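Putative uncharacterized protein PH0242 (Pyrococcus horikoshii, PDB 3VU1) is an archaeal AglB protein of the oligosaccharyltransferase family, represented here by its C-terminal globular domain with a bound calcium ion. Local coordinates at residues E454-E459 with L464-I469; S25-A30 with P433-I438; K18-N23 with Y86-L91; G312-M317 with Y323-N328. All coordinates share one frame; numbering follows the deposited sequence.

Contact 1. Residues E454-E459 with L464-I469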
# COMPACT_ATOMS: atom_id res chain seq x y z
N GLU A 454 16.80 9.79 22.20
CA GLU A 454 16.53 10.70 23.31
C GLU A 454 15.34 11.62 22.99
O GLU A 454 14.47 11.83 23.84
CB GLU A 454 17.77 11.54 23.65
CG GLU A 454 18.75 10.88 24.62
CD GLU A 454 20.22 11.26 24.37
OE1 GLU A 454 20.53 12.41 23.96
OE2 GLU A 454 21.10 10.39 24.59
N LYS A 455 15.31 12.16 21.78
CA LYS A 455 14.23 13.05 21.38
C LYS A 455 12.86 12.34 21.58
O LYS A 455 11.97 12.87 22.27
CB LYS A 455 14.48 13.56 19.96
CG LYS A 455 13.59 14.69 19.48
CD LYS A 455 12.58 14.23 18.43
CE LYS A 455 11.33 15.11 18.37
NZ LYS A 455 11.61 16.52 17.95
N LEU A 456 12.73 11.12 21.04
CA LEU A 456 11.52 10.32 21.21
C LEU A 456 11.20 10.00 22.66
O LEU A 456 10.04 10.03 23.08
CB LEU A 456 11.61 9.01 20.44
CG LEU A 456 11.85 9.09 18.93
CD1 LEU A 456 12.29 7.72 18.44
CD2 LEU A 456 10.60 9.58 18.22
N GLU A 457 12.25 9.67 23.41
CA GLU A 457 12.12 9.35 24.83
C GLU A 457 11.59 10.55 25.61
O GLU A 457 10.63 10.42 26.38
CB GLU A 457 13.44 8.83 25.39
CG GLU A 457 13.63 7.34 25.13
CD GLU A 457 15.03 6.82 25.45
OE1 GLU A 457 15.86 7.59 25.98
OE2 GLU A 457 15.29 5.63 25.17
N LYS A 458 12.19 11.71 25.35
CA LYS A 458 11.77 12.95 25.98
C LYS A 458 10.31 13.28 25.60
O LYS A 458 9.53 13.63 26.49
CB LYS A 458 12.72 14.10 25.60
CG LYS A 458 12.66 15.29 26.54
CD LYS A 458 13.58 16.43 26.12
CE LYS A 458 15.00 15.96 25.77
NZ LYS A 458 15.72 15.24 26.87
N GLU A 459 9.96 13.13 24.31
CA GLU A 459 8.60 13.43 23.81
C GLU A 459 7.51 12.47 24.33
O GLU A 459 6.41 12.91 24.67
CB GLU A 459 8.58 13.47 22.28
CG GLU A 459 7.20 13.81 21.69
CD GLU A 459 7.25 14.25 20.23
OE1 GLU A 459 6.18 14.64 19.71
OE2 GLU A 459 8.34 14.23 19.59
N LEU A 464 6.46 5.06 25.10
CA LEU A 464 7.26 4.69 23.93
C LEU A 464 7.86 3.29 23.98
O LEU A 464 8.46 2.92 24.98
CB LEU A 464 8.40 5.71 23.73
CG LEU A 464 9.47 5.47 22.66
CD1 LEU A 464 8.99 5.99 21.32
CD2 LEU A 464 10.76 6.18 23.04
N ILE A 465 7.71 2.53 22.88
CA ILE A 465 8.38 1.24 22.72
C ILE A 465 9.04 1.26 21.35
O ILE A 465 8.38 1.30 20.33
CB ILE A 465 7.36 0.06 22.80
CG1 ILE A 465 6.42 0.22 24.01
CG2 ILE A 465 8.05 -1.29 22.85
CD1 ILE A 465 5.28 -0.78 24.04
N ILE A 466 10.37 1.27 21.31
CA ILE A 466 11.10 1.23 20.04
C ILE A 466 11.07 -0.22 19.56
O ILE A 466 11.33 -1.12 20.34
CB ILE A 466 12.56 1.65 20.21
CG1 ILE A 466 12.70 2.98 20.98
CG2 ILE A 466 13.28 1.65 18.88
CD1 ILE A 466 12.62 4.26 20.19
N ARG A 467 10.75 -0.45 18.30
CA ARG A 467 10.65 -1.82 17.82
C ARG A 467 11.71 -2.16 16.78
O ARG A 467 11.96 -3.32 16.52
CB ARG A 467 9.26 -2.08 17.26
CG ARG A 467 8.17 -2.21 18.31
CD ARG A 467 7.82 -3.66 18.47
NE ARG A 467 8.49 -4.27 19.60
CZ ARG A 467 7.85 -4.71 20.68
NH1 ARG A 467 6.52 -4.65 20.76
NH2 ARG A 467 8.54 -5.24 21.68
N GLY A 468 12.36 -1.15 16.20
CA GLY A 468 13.44 -1.41 15.26
C GLY A 468 14.12 -0.11 14.92
O GLY A 468 13.49 0.93 14.91
N ILE A 469 15.43 -0.17 14.68
CA ILE A 469 16.21 0.97 14.22
C ILE A 469 17.11 0.43 13.13
O ILE A 469 17.73 -0.61 13.31
CB ILE A 469 17.09 1.55 15.34
CG1 ILE A 469 16.21 2.23 16.40
CG2 ILE A 469 18.09 2.55 14.79
CD1 ILE A 469 16.89 2.52 17.72

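Contact 2. Residues S25-A30 with P433-I438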
# COMPACT_ATOMS: atom_id res chain seq x y z
N SER A 25 10.78 -7.18 -13.04
CA SER A 25 12.23 -7.09 -12.96
C SER A 25 12.79 -7.98 -11.85
O SER A 25 12.14 -8.19 -10.82
CB SER A 25 12.63 -5.65 -12.67
OG SER A 25 13.92 -5.61 -12.07
N LYS A 26 14.02 -8.46 -12.05
CA LYS A 26 14.68 -9.30 -11.07
C LYS A 26 15.12 -8.47 -9.86
O LYS A 26 15.63 -9.03 -8.88
CB LYS A 26 15.88 -10.04 -11.69
CG LYS A 26 17.05 -9.14 -12.08
CD LYS A 26 18.23 -9.92 -12.64
CE LYS A 26 18.98 -9.11 -13.69
NZ LYS A 26 20.30 -9.73 -14.01
N TYR A 27 14.93 -7.15 -9.93
CA TYR A 27 15.27 -6.22 -8.85
C TYR A 27 14.03 -5.64 -8.15
O TYR A 27 14.15 -4.79 -7.26
CB TYR A 27 16.19 -5.11 -9.36
CG TYR A 27 17.48 -5.63 -9.95
CD1 TYR A 27 17.96 -5.13 -11.16
CD2 TYR A 27 18.20 -6.65 -9.31
CE1 TYR A 27 19.14 -5.63 -11.71
CE2 TYR A 27 19.38 -7.15 -9.86
CZ TYR A 27 19.84 -6.63 -11.06
OH TYR A 27 21.00 -7.12 -11.61
N ALA A 28 12.85 -6.11 -8.56
CA ALA A 28 11.59 -5.68 -7.98
C ALA A 28 11.41 -6.22 -6.56
O ALA A 28 11.85 -7.32 -6.24
CB ALA A 28 10.45 -6.13 -8.86
N THR A 29 10.72 -5.44 -5.74
CA THR A 29 10.44 -5.74 -4.34
C THR A 29 8.96 -6.09 -4.13
O THR A 29 8.08 -5.28 -4.40
CB THR A 29 10.79 -4.51 -3.48
OG1 THR A 29 12.18 -4.24 -3.59
CG2 THR A 29 10.46 -4.74 -2.02
N ALA A 30 8.69 -7.29 -3.64
CA ALA A 30 7.34 -7.66 -3.25
C ALA A 30 7.28 -7.84 -1.74
O ALA A 30 8.28 -8.24 -1.12
CB ALA A 30 6.92 -8.94 -3.95
N PRO A 433 22.85 -0.38 -15.57
CA PRO A 433 21.89 -1.48 -15.51
C PRO A 433 22.60 -2.78 -15.17
O PRO A 433 23.59 -3.11 -15.82
CB PRO A 433 21.35 -1.53 -16.93
CG PRO A 433 21.45 -0.13 -17.42
CD PRO A 433 22.70 0.42 -16.81
N GLY A 434 22.09 -3.51 -14.17
CA GLY A 434 22.73 -4.73 -13.68
C GLY A 434 23.47 -4.48 -12.38
O GLY A 434 23.18 -3.52 -11.66
N GLU A 435 24.44 -5.34 -12.07
CA GLU A 435 25.19 -5.18 -10.83
C GLU A 435 26.19 -4.04 -10.90
O GLU A 435 26.73 -3.75 -11.96
CB GLU A 435 25.85 -6.48 -10.43
CG GLU A 435 24.83 -7.60 -10.28
CD GLU A 435 25.29 -8.73 -9.38
OE1 GLU A 435 26.36 -8.60 -8.74
OE2 GLU A 435 24.56 -9.75 -9.31
N ASN A 436 26.38 -3.36 -9.76
CA ASN A 436 27.29 -2.23 -9.63
C ASN A 436 28.10 -2.39 -8.37
O ASN A 436 27.51 -2.50 -7.30
CB ASN A 436 26.50 -0.94 -9.49
CG ASN A 436 25.88 -0.50 -10.77
OD1 ASN A 436 26.45 0.31 -11.50
ND2 ASN A 436 24.69 -1.02 -11.07
N GLU A 437 29.42 -2.40 -8.47
CA GLU A 437 30.27 -2.46 -7.28
C GLU A 437 30.60 -1.07 -6.80
O GLU A 437 30.99 -0.22 -7.59
CB GLU A 437 31.56 -3.20 -7.54
CG GLU A 437 31.43 -4.71 -7.61
CD GLU A 437 32.65 -5.33 -8.26
OE1 GLU A 437 33.78 -5.11 -7.76
OE2 GLU A 437 32.48 -6.03 -9.27
N ILE A 438 30.45 -0.85 -5.50
CA ILE A 438 30.64 0.48 -4.94
C ILE A 438 31.55 0.42 -3.72
O ILE A 438 31.36 -0.41 -2.82
CB ILE A 438 29.29 1.18 -4.63
CG1 ILE A 438 28.79 1.94 -5.86
CG2 ILE A 438 29.41 2.18 -3.50
CD1 ILE A 438 27.95 1.12 -6.79

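Contact 3. Residues K18-N23 with Y86-L91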
# COMPACT_ATOMS: atom_id res chain seq x y z
N LYS A 18 4.81 -17.40 -9.59
CA LYS A 18 5.16 -17.72 -10.96
C LYS A 18 5.00 -16.46 -11.80
O LYS A 18 5.90 -16.10 -12.57
CB LYS A 18 4.29 -18.86 -11.50
CG LYS A 18 4.54 -19.24 -12.96
CD LYS A 18 3.27 -19.89 -13.49
CE LYS A 18 3.11 -19.85 -15.01
NZ LYS A 18 4.14 -20.66 -15.71
N TRP A 19 3.88 -15.78 -11.62
CA TRP A 19 3.60 -14.52 -12.29
C TRP A 19 4.67 -13.51 -12.01
O TRP A 19 5.22 -12.94 -12.94
CB TRP A 19 2.22 -13.97 -11.90
CG TRP A 19 1.87 -12.80 -12.78
CD1 TRP A 19 1.30 -12.84 -14.04
CD2 TRP A 19 2.12 -11.38 -12.52
NE1 TRP A 19 1.18 -11.59 -14.56
CE2 TRP A 19 1.65 -10.66 -13.71
CE3 TRP A 19 2.68 -10.66 -11.48
CZ2 TRP A 19 1.73 -9.27 -13.83
CZ3 TRP A 19 2.75 -9.26 -11.60
CH2 TRP A 19 2.28 -8.58 -12.75
N LEU A 20 4.98 -13.29 -10.72
CA LEU A 20 6.02 -12.34 -10.36
C LEU A 20 7.34 -12.64 -11.03
O LEU A 20 7.94 -11.74 -11.61
CB LEU A 20 6.20 -12.22 -8.85
CG LEU A 20 5.15 -11.39 -8.09
CD1 LEU A 20 5.29 -11.62 -6.60
CD2 LEU A 20 5.22 -9.91 -8.38
N ARG A 21 7.79 -13.89 -10.96
CA ARG A 21 9.03 -14.35 -11.63
C ARG A 21 9.07 -14.10 -13.14
O ARG A 21 10.14 -13.87 -13.68
CB ARG A 21 9.28 -15.86 -11.43
CG ARG A 21 9.82 -16.29 -10.09
CD ARG A 21 10.13 -17.79 -10.09
NE ARG A 21 9.98 -18.35 -8.73
CZ ARG A 21 8.94 -19.09 -8.33
NH1 ARG A 21 7.95 -19.41 -9.18
NH2 ARG A 21 8.90 -19.53 -7.07
N SER A 22 7.92 -14.16 -13.81
CA SER A 22 7.85 -14.04 -15.28
C SER A 22 7.63 -12.63 -15.79
O SER A 22 7.89 -12.38 -16.95
CB SER A 22 6.73 -14.91 -15.85
OG SER A 22 7.02 -16.29 -15.72
N ASN A 23 7.14 -11.72 -14.95
CA ASN A 23 6.61 -10.42 -15.43
C ASN A 23 7.26 -9.19 -14.78
O ASN A 23 7.04 -8.07 -15.21
CB ASN A 23 5.07 -10.36 -15.28
CG ASN A 23 4.33 -11.31 -16.24
OD1 ASN A 23 4.30 -12.52 -16.05
ND2 ASN A 23 3.69 -10.74 -17.25
N TYR A 86 5.60 -4.22 -5.30
CA TYR A 86 4.37 -4.99 -5.32
C TYR A 86 3.94 -5.33 -3.91
O TYR A 86 4.76 -5.58 -3.03
CB TYR A 86 4.52 -6.26 -6.16
CG TYR A 86 4.88 -5.94 -7.58
CD1 TYR A 86 6.20 -5.93 -7.99
CD2 TYR A 86 3.90 -5.58 -8.52
CE1 TYR A 86 6.55 -5.58 -9.29
CE2 TYR A 86 4.23 -5.26 -9.82
CZ TYR A 86 5.55 -5.26 -10.20
OH TYR A 86 5.91 -4.94 -11.47
N PHE A 87 2.63 -5.30 -3.69
CA PHE A 87 2.09 -5.63 -2.42
C PHE A 87 1.08 -6.73 -2.67
O PHE A 87 0.12 -6.56 -3.43
CB PHE A 87 1.43 -4.42 -1.77
CG PHE A 87 1.19 -4.60 -0.31
CD1 PHE A 87 1.88 -3.85 0.62
CD2 PHE A 87 0.30 -5.57 0.15
CE1 PHE A 87 1.67 -4.04 1.98
CE2 PHE A 87 0.09 -5.77 1.51
CZ PHE A 87 0.78 -4.99 2.43
N ILE A 88 1.29 -7.86 -2.00
CA ILE A 88 0.44 -9.03 -2.17
C ILE A 88 -0.62 -9.12 -1.09
O ILE A 88 -0.32 -9.15 0.11
CB ILE A 88 1.27 -10.30 -2.19
CG1 ILE A 88 2.26 -10.23 -3.35
CG2 ILE A 88 0.35 -11.48 -2.34
CD1 ILE A 88 3.34 -11.31 -3.30
N ILE A 89 -1.86 -9.16 -1.53
CA ILE A 89 -2.98 -9.22 -0.61
C ILE A 89 -3.56 -10.61 -0.69
O ILE A 89 -3.76 -11.17 -1.77
CB ILE A 89 -4.01 -8.15 -0.95
CG1 ILE A 89 -3.41 -6.77 -0.64
CG2 ILE A 89 -5.31 -8.39 -0.21
CD1 ILE A 89 -3.25 -6.43 0.83
N TYR A 90 -3.80 -11.17 0.49
CA TYR A 90 -4.20 -12.55 0.60
C TYR A 90 -5.52 -12.61 1.34
O TYR A 90 -5.58 -12.34 2.54
CB TYR A 90 -3.09 -13.30 1.37
CG TYR A 90 -3.27 -14.80 1.47
CD1 TYR A 90 -3.88 -15.52 0.44
CD2 TYR A 90 -2.78 -15.50 2.57
CE1 TYR A 90 -4.04 -16.88 0.52
CE2 TYR A 90 -2.92 -16.88 2.66
CZ TYR A 90 -3.55 -17.56 1.63
OH TYR A 90 -3.73 -18.92 1.69
N LEU A 91 -6.59 -12.97 0.64
CA LEU A 91 -7.91 -13.02 1.28
C LEU A 91 -7.99 -13.83 2.56
O LEU A 91 -8.79 -13.53 3.44
CB LEU A 91 -8.98 -13.47 0.29
CG LEU A 91 -9.54 -12.31 -0.54
CD1 LEU A 91 -8.51 -11.73 -1.51
CD2 LEU A 91 -10.76 -12.81 -1.28

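Contact 4. Residues G312-M317 with Y323-N328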
# COMPACT_ATOMS: atom_id res chain seq x y z
N GLY A 312 4.58 19.94 -16.99
CA GLY A 312 4.38 20.59 -15.69
C GLY A 312 5.43 20.34 -14.65
O GLY A 312 6.30 19.49 -14.81
N GLU A 313 5.35 21.11 -13.57
CA GLU A 313 6.23 20.97 -12.42
C GLU A 313 5.42 21.05 -11.15
O GLU A 313 4.38 21.71 -11.12
CB GLU A 313 7.24 22.08 -12.39
CG GLU A 313 8.31 21.95 -13.45
CD GLU A 313 9.32 23.08 -13.38
OE1 GLU A 313 10.45 22.88 -13.85
OE2 GLU A 313 8.97 24.16 -12.84
N ILE A 314 5.86 20.37 -10.09
CA ILE A 314 5.23 20.57 -8.78
C ILE A 314 6.33 20.77 -7.79
O ILE A 314 7.08 19.82 -7.53
CB ILE A 314 4.37 19.38 -8.33
CG1 ILE A 314 3.36 19.00 -9.42
CG2 ILE A 314 3.65 19.75 -7.05
CD1 ILE A 314 2.82 17.60 -9.27
N LYS A 315 6.45 22.00 -7.28
CA LYS A 315 7.50 22.35 -6.30
C LYS A 315 7.25 21.57 -5.01
O LYS A 315 8.17 20.96 -4.44
CB LYS A 315 7.60 23.89 -6.09
CG LYS A 315 6.42 24.63 -5.43
CD LYS A 315 4.98 24.20 -5.83
CE LYS A 315 4.48 24.77 -7.16
NZ LYS A 315 4.31 26.25 -7.09
N TYR A 316 5.98 21.53 -4.61
CA TYR A 316 5.61 20.91 -3.38
C TYR A 316 4.13 20.60 -3.31
O TYR A 316 3.29 21.49 -3.51
CB TYR A 316 6.02 21.78 -2.18
CG TYR A 316 5.57 21.18 -0.85
CD1 TYR A 316 6.29 20.12 -0.28
CD2 TYR A 316 4.41 21.63 -0.19
CE1 TYR A 316 5.88 19.54 0.89
CE2 TYR A 316 3.99 21.07 1.00
CZ TYR A 316 4.73 20.02 1.54
OH TYR A 316 4.37 19.40 2.71
N MET A 317 3.82 19.34 -2.99
CA MET A 317 2.47 18.96 -2.58
C MET A 317 2.51 18.10 -1.30
O MET A 317 3.22 17.12 -1.24
CB MET A 317 1.76 18.24 -3.73
CG MET A 317 0.29 17.95 -3.47
SD MET A 317 -0.64 17.20 -4.83
CE MET A 317 -0.35 18.40 -6.13
N TYR A 323 -3.90 18.49 -4.05
CA TYR A 323 -4.82 19.37 -4.81
C TYR A 323 -4.68 19.06 -6.32
O TYR A 323 -3.62 18.68 -6.78
CB TYR A 323 -4.51 20.87 -4.50
CG TYR A 323 -3.09 21.25 -4.83
CD1 TYR A 323 -2.70 21.56 -6.14
CD2 TYR A 323 -2.11 21.24 -3.84
CE1 TYR A 323 -1.38 21.86 -6.45
CE2 TYR A 323 -0.79 21.54 -4.13
CZ TYR A 323 -0.42 21.85 -5.43
OH TYR A 323 0.91 22.15 -5.71
N PRO A 324 -5.75 19.24 -7.10
CA PRO A 324 -5.72 19.03 -8.56
C PRO A 324 -4.76 19.93 -9.31
O PRO A 324 -4.47 21.01 -8.86
CB PRO A 324 -7.14 19.38 -9.00
CG PRO A 324 -7.98 19.16 -7.78
CD PRO A 324 -7.12 19.46 -6.58
N ILE A 325 -4.31 19.49 -10.47
CA ILE A 325 -3.34 20.20 -11.28
C ILE A 325 -3.80 20.27 -12.72
O ILE A 325 -4.26 19.27 -13.27
CB ILE A 325 -1.98 19.48 -11.18
CG1 ILE A 325 -1.15 20.15 -10.12
CG2 ILE A 325 -1.20 19.50 -12.47
CD1 ILE A 325 0.18 19.48 -9.96
N ILE A 326 -3.65 21.45 -13.34
CA ILE A 326 -4.17 21.68 -14.69
C ILE A 326 -3.00 21.72 -15.62
O ILE A 326 -2.04 22.42 -15.34
CB ILE A 326 -4.97 23.00 -14.78
CG1 ILE A 326 -6.28 22.83 -14.00
CG2 ILE A 326 -5.25 23.34 -16.23
CD1 ILE A 326 -7.20 24.04 -13.98
N VAL A 327 -3.05 20.97 -16.72
CA VAL A 327 -1.96 20.98 -17.69
C VAL A 327 -2.52 21.15 -19.09
O VAL A 327 -3.71 20.89 -19.31
CB VAL A 327 -1.08 19.71 -17.65
CG1 VAL A 327 -0.42 19.54 -16.29
CG2 VAL A 327 -1.86 18.46 -18.04
N ASN A 328 -1.66 21.60 -20.01
CA ASN A 328 -1.96 21.67 -21.45
C ASN A 328 -0.99 20.83 -22.24
O ASN A 328 0.21 21.01 -22.12
CB ASN A 328 -1.90 23.11 -21.93
CG ASN A 328 -3.13 23.88 -21.57
OD1 ASN A 328 -3.20 24.49 -20.53
ND2 ASN A 328 -4.15 23.79 -22.41

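Contact 1. Residues E454-E459 with L464-I469
Helix segment 454-459 lies over strand 464-469 and runs against its direction, at 152°, with 9.2 Å between the two axes at their closest and Glu457 and Leu464 the nearest pair of residues by alpha carbon. Leu464 and Leu456 carry most of the contact. The CG of Leu464 stands anti to its own backbone N (chi1 173°), which lifts the isobutyl group toward the helix. There CD2 meets the aliphatic stem of Glu457, 3.7 Å from that residue's CG, with the two side chains crossing nearly perpendicularly. The same Leu464 CD2 also lies 3.9 Å from Leu456 CB. This is a helix folded back on the strand that follows it through a short connection, so that it covers one face of the antiparallel sheet in the Peripheral 2 region. Strand 464-487 pairs there with strand 385-401, and Arg467 and Gly468 together face Ile396 as a classic beta bulge. Further along the strand Ile466 CD1 touches Leu456 CD1 at 3.9 Å, again at about a right angle. Leu456 is buried and also touches Phe395 and Tyr397 of strand 385-401, whereas Glu457 is exposed, and its OE2 forms a salt bridge with Lys453.

Contact 2. Residues S25-A30 with P433-I438
Ser25 OG has two partners: it accepts a hydrogen bond from the backbone N of Tyr27, at 2.8 Å and nearly straight (163°), and it is hydrogen-bonded to Asp382 OD1. The first bond makes an ST turn. It is overlaid on a type I beta turn from Ser25 to Ala28, closed by Ala28 N bonding to Ser25 O at 3.2 Å. Together they fix the backbone from which Tyr27 projects toward strand 434-443. The Tyr27 side chain leaves with CG beside the backbone N and anti to the carbonyl carbon (chi1 -59°), and its phenol end reaches the start of the strand. There OH lies 3.6 Å from Gly434 CA, which approaches the ring obliquely, and 4.1 Å from Glu435 CG. Lys26 CG covers one ring face over its centre, 3.7 Å above the plane, which probably restricts the turning of the ring. Gly434 has a positive phi of 103°, in a region of backbone space that glycine readily adopts. Thr351 of strand 336-356 touches both Tyr27 and Glu435, and Asp382 also packs against the tyrosine. The ammonium of Lys26 stays apart from the carboxylate of Glu435, with NZ and OE2 6.3 Å apart, so any attraction between them would be long-range. The chemistry thus divides: hydrogen bonds shape the turn and tie it to Asp382, while the meeting of Tyr27 with the strand itself is van der Waals packing of a phenol end on a glycine and a glutamate stem.

Contact 3. Residues K18-N23 with Y86-L91
Leu20 lays its CD2 methyl over one face of the Tyr86 ring, 4.0 Å above the plane and displaced toward the rim on the side of CG and CD1. The two side chains run past each other in opposite directions, so the leucine tip comes to rest above the root of the ring and not above its hydroxyl end. The other branch of Leu20 does a separate job: CD1 meets Ile88 CD1 tip to tip at 3.8 Å. With CG beside its backbone N (chi1 -77°), the Leu20 side chain heads for the strand, and the fork at CG gives one methyl each to Tyr86 and Ile88. Ile88 contributes by its reach, because CG1 lies anti to the carbonyl carbon and the extended chain (chi2 168°) carries CD1 toward the helix. No hydrogen bond joins the two segments, and the contact is a buried hydrocarbon and ring seam. Beside it, Trp19 stacks on Tyr240, while Asn23 CB lies over one face of the Trp19 indole, toward its rim. At the end of the helix, Leu20 O bonds to Thr24 OG1. Strand 86-90 is an inner strand of a four-stranded mixed sheet, lying between 30-32 and 245-250. Its alternate residues Phe87 and Ile89 pack on helix 60-69, while Tyr86 and Ile88 meet helix 13-23. Helices against both sides of this sheet make a layered alpha/beta arrangement.

Contact 4. Residues G312-M317 with Y323-N328
Met317 and Tyr323 meet through sulfur, methyl and ring. The CE methyl of Met317 sits over the middle of one ring face, 3.6 Å from the Tyr323 ring centroid and 14° off the normal, a CH-pi contact. Its SD follows on the same face, 4.5 Å from that centroid, giving a Met-aromatic contact. The methionine is extended up to its sulfur and then bends (chi3 -56°), and this last turn lowers CE onto the ring.

Two hydrogen bonds accompany this contact, both weak. Tyr323 N points at Met317 SD over 3.6 Å with an angle of 157° at the hydrogen, so the sulfur also lies within weak bonding distance of the backbone. At the far end of the side chain, Tyr323 OH donates to Tyr316 O at 3.3 Å, with that carbonyl oxygen near the ring plane at its edge. Tyr323 is thus touched at its amide, its face and its hydroxyl by the one short piece of chain.

The apolar contacts centre on Ile325 CD1, which packs against Ile314 CG1 and CD1 and lies 4.0 Å from Met317 CE. The Ile314 CG2 methyl adds a van der Waals contact with the phenol oxygen, Tyr323 OH, at 3.9 Å, the two side chains running in opposite senses.

Both segments belong to the Peripheral 1 region, and the chain turns a corner at Lys315. Strand 304-314 pairs with 293-301, strand 316-317 with 290-291, and strand 325-331 with 275-285. Ile314, Met317 and Ile325 thus pack, with Leu295 and Ile290, between strands of three different sheets.

Contacts 2 and 3 form one continuous unit. Their centres are 18 Å apart, and Thr29 O of contact 2 probably hydrogen-bonds to Tyr86 N of contact 3 at 2.8 Å. Ala30 CB also packs on Leu20 CD1. Contact 2 ties this layered core to the large antiparallel sheet, which contacts 1 and 4 also reach. Contact 1 lies well apart, its nearest atoms about 17 Å from each of the other three. Contact 4 lies near the calcium ion: the Met317 side chain is about 8 Å from the metal, and two of its ligand residues, His319 and Glu322, lie in the short connection between the two segments. Glu76 and Ala285 are the other protein residues of the calcium site.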